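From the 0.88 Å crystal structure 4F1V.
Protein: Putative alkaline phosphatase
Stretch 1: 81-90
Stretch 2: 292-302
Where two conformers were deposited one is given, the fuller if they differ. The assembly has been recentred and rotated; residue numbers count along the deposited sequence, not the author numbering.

Stretch 1 81-90: TWGKLIQVPS
Stretch 2 (292-302) GFTNLIFSQCY

Strands 85-90 and 292-299 pair antiparallel in one chain, their N-to-C directions 138° apart. The register sets Leu85 against Ser299, Ile86 against Phe298, Gln87 against Ile297, Val88 against Leu296 and Pro89 against Asn295. The contact buries 790 Å².

Ile86 has the largest covered area. Its phi/psi is -121/130 and its rotamer is m, t. It forms a hydrogen-bonded pair with Phe298, CA to CA 5.1 Å. Ile86 N donates to Phe298 O at 2.8 Å, and Phe298 N returns a bond to Ile86 O at 2.9 Å. Ile86 O also lies 3.2 Å from Ile297 CA, in a CA-H...O contact. Ile86 CD1 reaches past the pair to Gln300 CA, 3.7 Å away.

Leu296 is next, with phi/psi -110/147 and rotamer m, t. Leu296 N donates to Val88 O at 2.7 Å, and Val88 N to Leu296 O at 2.9 Å. Val88 is -142/146 with chi1 m. Its CG2 packs 3.9 Å from Leu296 CB, on the sheet face that also carries Ile86 and Phe298. Gln87 and Ile297 point to the other face. Leu296 CD2 touches Ser90 CB at 3.9 Å, and Ser90 N bonds Thr294 O at 2.8 Å.

Gln300 follows the strand at -67/-31, with chi1 and chi2 both t. Its CB points toward the first stretch. Gln300 N donates to Lys84 O at 2.9 Å, extending the ladder beyond the strand. Water 2 accepts from Lys84 N and donates to Gln300 OE1, both at 2.8 Å.

Gly83, just after the helix, has phi/psi 91/169. A CB there would lie 2.8 Å from Cys301 SG, a clash, and would jam against the preceding carbonyl. Water 1 donates to Gly83 O at 2.8 Å and to Ser299 OG at 2.7 Å.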

# COMPACT_ATOMS: atom_id res chain seq x y z
N THR A 81 -28.40 4.76 -1.71
CA THR A 81 -28.92 3.57 -2.40
C THR A 81 -28.01 2.35 -2.33
O THR A 81 -28.55 1.23 -2.51
CB THR A 81 -29.23 3.88 -3.91
OG1 THR A 81 -28.06 4.45 -4.49
CG2 THR A 81 -30.45 4.87 -4.01
N TRP A 82 -26.71 2.53 -2.05
CA TRP A 82 -25.77 1.43 -2.06
C TRP A 82 -25.24 1.06 -0.66
O TRP A 82 -24.63 0.01 -0.52
CB TRP A 82 -24.55 1.76 -2.99
CG TRP A 82 -24.90 1.80 -4.43
CD1 TRP A 82 -26.14 1.56 -4.99
CD2 TRP A 82 -24.02 2.17 -5.50
NE1 TRP A 82 -26.05 1.71 -6.37
CE2 TRP A 82 -24.79 2.10 -6.71
CE3 TRP A 82 -22.66 2.54 -5.56
CZ2 TRP A 82 -24.23 2.36 -7.93
CZ3 TRP A 82 -22.10 2.80 -6.79
CH2 TRP A 82 -22.86 2.75 -7.96
N GLY A 83 -25.50 1.91 0.32
CA GLY A 83 -24.98 1.67 1.67
C GLY A 83 -23.62 2.34 1.89
O GLY A 83 -22.98 2.85 0.95
N LYS A 84 -23.19 2.35 3.15
CA LYS A 84 -21.86 2.85 3.50
C LYS A 84 -20.75 2.04 2.83
O LYS A 84 -20.81 0.81 2.79
CB LYS A 84 -21.69 2.75 5.04
CG LYS A 84 -22.44 3.83 5.79
CD LYS A 84 -22.41 3.66 7.31
CE LYS A 84 -21.06 3.80 7.93
NZ LYS A 84 -20.31 5.00 7.58
N LEU A 85 -19.69 2.70 2.39
CA LEU A 85 -18.50 1.94 2.04
C LEU A 85 -17.73 1.61 3.35
O LEU A 85 -17.89 2.28 4.40
CB LEU A 85 -17.59 2.65 1.02
CG LEU A 85 -16.88 3.97 1.40
CD1 LEU A 85 -15.68 3.82 2.33
CD2 LEU A 85 -16.44 4.74 0.17
N ILE A 86 -16.88 0.62 3.20
CA ILE A 86 -15.98 0.07 4.21
C ILE A 86 -14.54 0.21 3.66
O ILE A 86 -14.26 -0.20 2.55
CB ILE A 86 -16.31 -1.40 4.47
CG1 ILE A 86 -17.71 -1.54 5.09
CG2 ILE A 86 -15.21 -2.06 5.33
CD1 ILE A 86 -18.24 -2.97 5.16
N GLN A 87 -13.66 0.76 4.50
CA GLN A 87 -12.21 0.87 4.18
C GLN A 87 -11.47 0.24 5.39
O GLN A 87 -11.64 0.71 6.51
CB GLN A 87 -11.83 2.31 4.03
CG GLN A 87 -10.34 2.47 3.59
CD GLN A 87 -9.89 3.93 3.44
OE1 GLN A 87 -9.22 4.31 2.47
NE2 GLN A 87 -10.23 4.75 4.43
N VAL A 88 -10.67 -0.81 5.13
CA VAL A 88 -10.01 -1.50 6.25
C VAL A 88 -8.61 -1.91 5.81
O VAL A 88 -8.38 -2.29 4.67
CB VAL A 88 -10.74 -2.76 6.72
CG1 VAL A 88 -11.95 -2.42 7.57
CG2 VAL A 88 -11.16 -3.68 5.55
N PRO A 89 -7.63 -1.89 6.75
CA PRO A 89 -6.29 -2.47 6.42
C PRO A 89 -6.43 -3.92 6.06
O PRO A 89 -7.19 -4.66 6.70
CB PRO A 89 -5.53 -2.30 7.74
CG PRO A 89 -6.15 -1.05 8.28
CD PRO A 89 -7.65 -1.31 8.08
N SER A 90 -5.60 -4.32 5.09
CA SER A 90 -5.44 -5.72 4.70
C SER A 90 -4.23 -6.38 5.34
O SER A 90 -4.35 -7.37 6.04
CB SER A 90 -5.36 -5.77 3.17
OG SER A 90 -5.20 -7.12 2.76
N GLY A 292 4.01 0.90 6.09
CA GLY A 292 2.62 1.37 6.19
C GLY A 292 1.67 0.24 5.92
O GLY A 292 2.07 -0.94 6.05
N PHE A 293 0.41 0.56 5.60
CA PHE A 293 -0.63 -0.44 5.35
C PHE A 293 -1.12 -0.35 3.92
O PHE A 293 -1.17 0.72 3.30
CB PHE A 293 -1.84 -0.29 6.32
CG PHE A 293 -1.47 -0.61 7.74
CD1 PHE A 293 -0.95 0.36 8.59
CD2 PHE A 293 -1.57 -1.91 8.19
CE1 PHE A 293 -0.56 0.03 9.88
CE2 PHE A 293 -1.19 -2.24 9.48
CZ PHE A 293 -0.71 -1.27 10.34
N THR A 294 -1.52 -1.52 3.40
CA THR A 294 -2.35 -1.57 2.18
C THR A 294 -3.73 -2.08 2.58
O THR A 294 -3.84 -2.87 3.52
CB THR A 294 -1.68 -2.40 1.08
OG1 THR A 294 -2.48 -2.34 -0.09
CG2 THR A 294 -1.45 -3.85 1.45
N ASN A 295 -4.77 -1.62 1.88
CA ASN A 295 -6.15 -1.63 2.37
C ASN A 295 -7.12 -2.26 1.38
O ASN A 295 -6.85 -2.42 0.19
CB ASN A 295 -6.61 -0.19 2.69
CG ASN A 295 -5.50 0.55 3.43
OD1 ASN A 295 -5.00 0.06 4.46
ND2 ASN A 295 -5.14 1.69 2.93
N LEU A 296 -8.30 -2.60 1.94
CA LEU A 296 -9.49 -3.05 1.15
C LEU A 296 -10.56 -1.95 1.20
O LEU A 296 -10.73 -1.28 2.23
CB LEU A 296 -10.11 -4.28 1.81
CG LEU A 296 -9.21 -5.50 2.10
CD1 LEU A 296 -10.00 -6.64 2.74
CD2 LEU A 296 -8.49 -5.96 0.88
N ILE A 297 -11.31 -1.84 0.11
CA ILE A 297 -12.49 -0.99 0.04
C ILE A 297 -13.63 -1.86 -0.50
O ILE A 297 -13.53 -2.43 -1.59
CB ILE A 297 -12.26 0.21 -0.87
CG1 ILE A 297 -11.08 1.07 -0.37
CG2 ILE A 297 -13.54 1.08 -0.97
CD1 ILE A 297 -10.58 2.07 -1.43
N PHE A 298 -14.70 -1.99 0.31
CA PHE A 298 -15.89 -2.79 0.01
C PHE A 298 -17.15 -1.92 0.26
O PHE A 298 -17.07 -0.84 0.83
CB PHE A 298 -15.95 -4.05 0.88
CG PHE A 298 -15.09 -5.21 0.40
CD1 PHE A 298 -13.71 -5.24 0.58
CD2 PHE A 298 -15.69 -6.25 -0.30
CE1 PHE A 298 -12.95 -6.32 0.10
CE2 PHE A 298 -14.93 -7.30 -0.79
CZ PHE A 298 -13.59 -7.34 -0.58
N SER A 299 -18.31 -2.48 -0.14
CA SER A 299 -19.61 -1.94 0.34
C SER A 299 -20.08 -2.72 1.55
O SER A 299 -19.88 -3.94 1.63
CB SER A 299 -20.62 -2.07 -0.81
OG SER A 299 -21.84 -1.42 -0.44
N GLN A 300 -20.79 -2.02 2.44
CA GLN A 300 -21.51 -2.74 3.49
C GLN A 300 -22.66 -3.59 2.90
O GLN A 300 -23.02 -4.60 3.46
CB GLN A 300 -22.08 -1.80 4.52
CG GLN A 300 -22.71 -2.48 5.71
CD GLN A 300 -23.31 -1.55 6.74
OE1 GLN A 300 -23.14 -0.32 6.70
NE2 GLN A 300 -23.99 -2.14 7.70
N CYS A 301 -23.24 -3.12 1.78
CA CYS A 301 -24.48 -3.69 1.28
C CYS A 301 -24.35 -3.99 -0.23
O CYS A 301 -23.81 -3.18 -1.02
CB CYS A 301 -25.67 -2.74 1.47
SG CYS A 301 -25.88 -2.09 3.15
N TYR A 302 -24.93 -5.12 -0.62
CA TYR A 302 -25.03 -5.55 -2.00
C TYR A 302 -26.49 -5.92 -2.27
O TYR A 302 -27.07 -6.66 -1.47
CB TYR A 302 -24.08 -6.73 -2.34
CG TYR A 302 -22.63 -6.31 -2.22
CD1 TYR A 302 -21.95 -6.34 -0.99
CD2 TYR A 302 -21.92 -5.85 -3.33
CE1 TYR A 302 -20.64 -5.90 -0.86
CE2 TYR A 302 -20.60 -5.39 -3.22
CZ TYR A 302 -19.95 -5.42 -1.98
OH TYR A 302 -18.66 -4.97 -1.80
O HOH W 1 -21.42 1.21 -0.63
O HOH W 2 -24.85 0.99 4.91
O HOH W 3 -24.86 1.53 5.36